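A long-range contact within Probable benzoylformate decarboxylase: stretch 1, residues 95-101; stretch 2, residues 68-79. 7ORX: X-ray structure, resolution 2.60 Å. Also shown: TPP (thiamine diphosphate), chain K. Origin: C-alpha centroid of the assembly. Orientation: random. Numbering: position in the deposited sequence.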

# COMPACT_ATOMS: atom_id res chain seq x y z
N LEU C 95 2.94 10.69 -18.59
CA LEU C 95 3.35 11.80 -17.70
C LEU C 95 4.43 11.29 -16.74
O LEU C 95 4.24 10.24 -16.09
CB LEU C 95 2.17 12.27 -16.86
CG LEU C 95 0.94 12.75 -17.63
CD1 LEU C 95 -0.09 13.37 -16.67
CD2 LEU C 95 1.34 13.77 -18.69
N VAL C 96 5.48 12.07 -16.59
CA VAL C 96 6.54 11.82 -15.57
C VAL C 96 6.35 12.88 -14.49
O VAL C 96 6.66 14.04 -14.73
CB VAL C 96 7.89 11.95 -16.26
CG1 VAL C 96 8.99 11.73 -15.25
CG2 VAL C 96 7.99 11.02 -17.45
N VAL C 97 5.79 12.52 -13.36
CA VAL C 97 5.44 13.53 -12.34
C VAL C 97 6.51 13.50 -11.26
O VAL C 97 6.55 12.51 -10.55
CB VAL C 97 4.07 13.19 -11.75
CG1 VAL C 97 3.63 14.20 -10.70
CG2 VAL C 97 3.03 13.01 -12.83
N THR C 98 7.33 14.54 -11.14
CA THR C 98 8.27 14.73 -10.02
C THR C 98 7.64 15.64 -8.95
O THR C 98 6.97 16.63 -9.29
CB THR C 98 9.59 15.32 -10.52
OG1 THR C 98 9.34 16.67 -10.88
CG2 THR C 98 10.15 14.58 -11.72
N ALA C 99 7.87 15.34 -7.68
CA ALA C 99 7.40 16.14 -6.55
C ALA C 99 8.61 16.52 -5.69
O ALA C 99 9.45 15.68 -5.45
CB ALA C 99 6.40 15.34 -5.77
N GLY C 100 8.70 17.77 -5.25
CA GLY C 100 9.64 18.18 -4.21
C GLY C 100 9.34 17.49 -2.89
O GLY C 100 8.18 17.33 -2.50
N GLN C 101 10.39 17.13 -2.17
CA GLN C 101 10.27 16.57 -0.80
C GLN C 101 11.17 17.40 0.11
O GLN C 101 12.08 18.06 -0.38
CB GLN C 101 10.60 15.08 -0.84
CG GLN C 101 10.84 14.45 0.51
CD GLN C 101 9.55 14.32 1.28
OE1 GLN C 101 9.03 15.30 1.83
NE2 GLN C 101 9.04 13.09 1.34
N1' TPP K . 0.59 24.36 -3.80
C2' TPP K . -0.04 23.94 -2.69
CM2 TPP K . -1.27 23.11 -2.85
N3' TPP K . 0.37 24.18 -1.44
C4' TPP K . 1.48 24.92 -1.29
N4' TPP K . 1.88 25.15 -0.02
C5' TPP K . 2.19 25.43 -2.39
C6' TPP K . 1.70 25.10 -3.64
C7' TPP K . 3.44 26.26 -2.23
N3 TPP K . 3.17 27.58 -1.64
C2 TPP K . 3.26 27.82 -0.33
S1 TPP K . 3.52 29.47 -0.03
C5 TPP K . 2.94 29.84 -1.64
C4 TPP K . 2.82 28.72 -2.39
CM4 TPP K . 2.39 28.65 -3.82
C6 TPP K . 2.62 31.25 -2.04
C7 TPP K . 1.14 31.60 -1.91
O7 TPP K . 0.93 32.97 -2.34
PA TPP K . -0.06 33.95 -1.53
O1A TPP K . -1.22 33.18 -1.01
O2A TPP K . -0.21 35.10 -2.48
O3A TPP K . 0.73 34.41 -0.22
PB TPP K . 1.85 35.53 -0.03
O1B TPP K . 1.50 36.31 1.23
O2B TPP K . 3.13 34.76 0.13
O3B TPP K . 1.82 36.37 -1.28
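Stretch 2, residues 68-79: TLVNLHAASGSG

Stretch 2 begins as a β-strand that runs parallel to the strand of residues 95-101, the two axes approaching to 4.7 Å and crossing at -25°, and then turns into a helix that heads back at 154° to that strand. Thr68 opens the ladder opposite Leu95: its carbonyl accepts a hydrogen bond from the next residue along, with Val96 N 2.9 Å from Thr68 O and nearly linear geometry. Leu69 pairs with Val96 on the other face of the sheet, its t, p rotamer bringing CD1 to 4.1 Å from Val96 CG1 and 3.8 Å from Thr98 CG2. Val70 is bonded through both its backbone polar atoms, as parallel pairing requires, with Val70 N 3.0 Å from Val96 O and Val70 O 3.0 Å from Thr98 N. Its side chain lies on the face shared by Leu95 and Thr68, where Val70 CG1 is 4.3 Å from Val97 CG1.

Asn71, extended at phi/psi -134/115, sits beside Thr98, with Asn71 OD1 3.2 Å from Thr98 OG1; its CA also makes a CA-H...O contact, Asn71 CA to Thr98 O, at 3.3 Å. Leu72 repeats the pattern of Val70: Leu72 N lies 2.9 Å from Thr98 O, and Leu72 O receives Gly100 N at 3.1 Å. The Leu72 side chain packs tightly on its neighbor, CD1 lying 3.5 Å from Val97 CG1.

Beyond this point the pairing loosens. His73 makes no contact with stretch 1; one face of its ring instead lies against C7' of thiamine diphosphate. Ala74 adopts phi/psi 56/-148, and its N makes only a weak hydrogen bond to Gly100 O, at 3.2 Å. The helical backbone then carries Ala75, Ser76 and Gly77 clear of the strand, before Ser78 points back toward it, placing OG 3.5 Å from Ala99 CB.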

# COMPACT_ATOMS: atom_id res chain seq x y z
N THR C 68 6.09 13.58 -20.91
CA THR C 68 5.98 15.02 -20.55
C THR C 68 6.22 15.24 -19.07
O THR C 68 5.71 14.45 -18.30
CB THR C 68 4.59 15.54 -20.92
OG1 THR C 68 4.49 15.36 -22.33
CG2 THR C 68 4.34 16.99 -20.56
N LEU C 69 6.94 16.28 -18.70
CA LEU C 69 7.43 16.43 -17.31
C LEU C 69 6.47 17.33 -16.53
O LEU C 69 6.13 18.39 -17.00
CB LEU C 69 8.84 17.02 -17.34
CG LEU C 69 9.55 17.13 -15.99
CD1 LEU C 69 9.69 15.77 -15.31
CD2 LEU C 69 10.93 17.74 -16.19
N VAL C 70 6.12 16.92 -15.33
CA VAL C 70 5.30 17.74 -14.40
C VAL C 70 6.13 17.93 -13.13
O VAL C 70 6.83 16.99 -12.79
CB VAL C 70 4.00 16.99 -14.11
CG1 VAL C 70 3.17 17.71 -13.07
CG2 VAL C 70 3.23 16.73 -15.40
N ASN C 71 6.04 19.06 -12.44
CA ASN C 71 6.78 19.29 -11.18
C ASN C 71 5.81 19.88 -10.15
O ASN C 71 5.35 21.03 -10.32
CB ASN C 71 8.00 20.16 -11.42
CG ASN C 71 8.82 20.39 -10.17
OD1 ASN C 71 9.07 19.47 -9.39
ND2 ASN C 71 9.25 21.63 -9.97
N LEU C 72 5.52 19.16 -9.08
CA LEU C 72 4.48 19.54 -8.11
C LEU C 72 5.12 19.70 -6.73
O LEU C 72 6.28 19.30 -6.55
CB LEU C 72 3.45 18.42 -8.07
CG LEU C 72 2.73 18.16 -9.38
CD1 LEU C 72 1.85 16.91 -9.28
CD2 LEU C 72 1.89 19.36 -9.77
N HIS C 73 4.33 20.21 -5.79
CA HIS C 73 4.80 20.59 -4.44
C HIS C 73 4.35 19.57 -3.40
O HIS C 73 3.21 19.64 -2.97
CB HIS C 73 4.32 22.00 -4.06
CG HIS C 73 4.69 22.30 -2.65
ND1 HIS C 73 6.04 22.35 -2.22
CD2 HIS C 73 3.93 22.45 -1.55
CE1 HIS C 73 6.07 22.57 -0.93
NE2 HIS C 73 4.79 22.64 -0.49
N ALA C 74 5.28 18.71 -2.93
CA ALA C 74 5.15 17.91 -1.69
C ALA C 74 3.87 17.06 -1.75
O ALA C 74 3.47 16.67 -2.88
CB ALA C 74 5.17 18.86 -0.50
N ALA C 75 3.22 16.82 -0.61
CA ALA C 75 2.00 15.98 -0.46
C ALA C 75 0.74 16.76 -0.86
O ALA C 75 -0.15 16.14 -1.53
CB ALA C 75 1.91 15.47 0.96
N SER C 76 0.64 18.04 -0.47
CA SER C 76 -0.54 18.91 -0.72
C SER C 76 -0.71 19.16 -2.23
O SER C 76 -1.86 19.05 -2.72
CB SER C 76 -0.48 20.21 0.08
OG SER C 76 0.85 20.72 0.21
N GLY C 77 0.38 19.47 -2.93
CA GLY C 77 0.43 19.66 -4.39
C GLY C 77 0.18 18.36 -5.16
O GLY C 77 -0.61 18.38 -6.14
N SER C 78 0.82 17.25 -4.76
CA SER C 78 0.66 15.91 -5.39
C SER C 78 -0.79 15.42 -5.23
O SER C 78 -1.35 14.94 -6.25
CB SER C 78 1.66 14.90 -4.84
OG SER C 78 2.93 15.30 -5.24
N GLY C 79 -1.33 15.51 -4.01
CA GLY C 79 -2.71 15.11 -3.67
C GLY C 79 -3.73 15.85 -4.55
O GLY C 79 -4.65 15.18 -5.07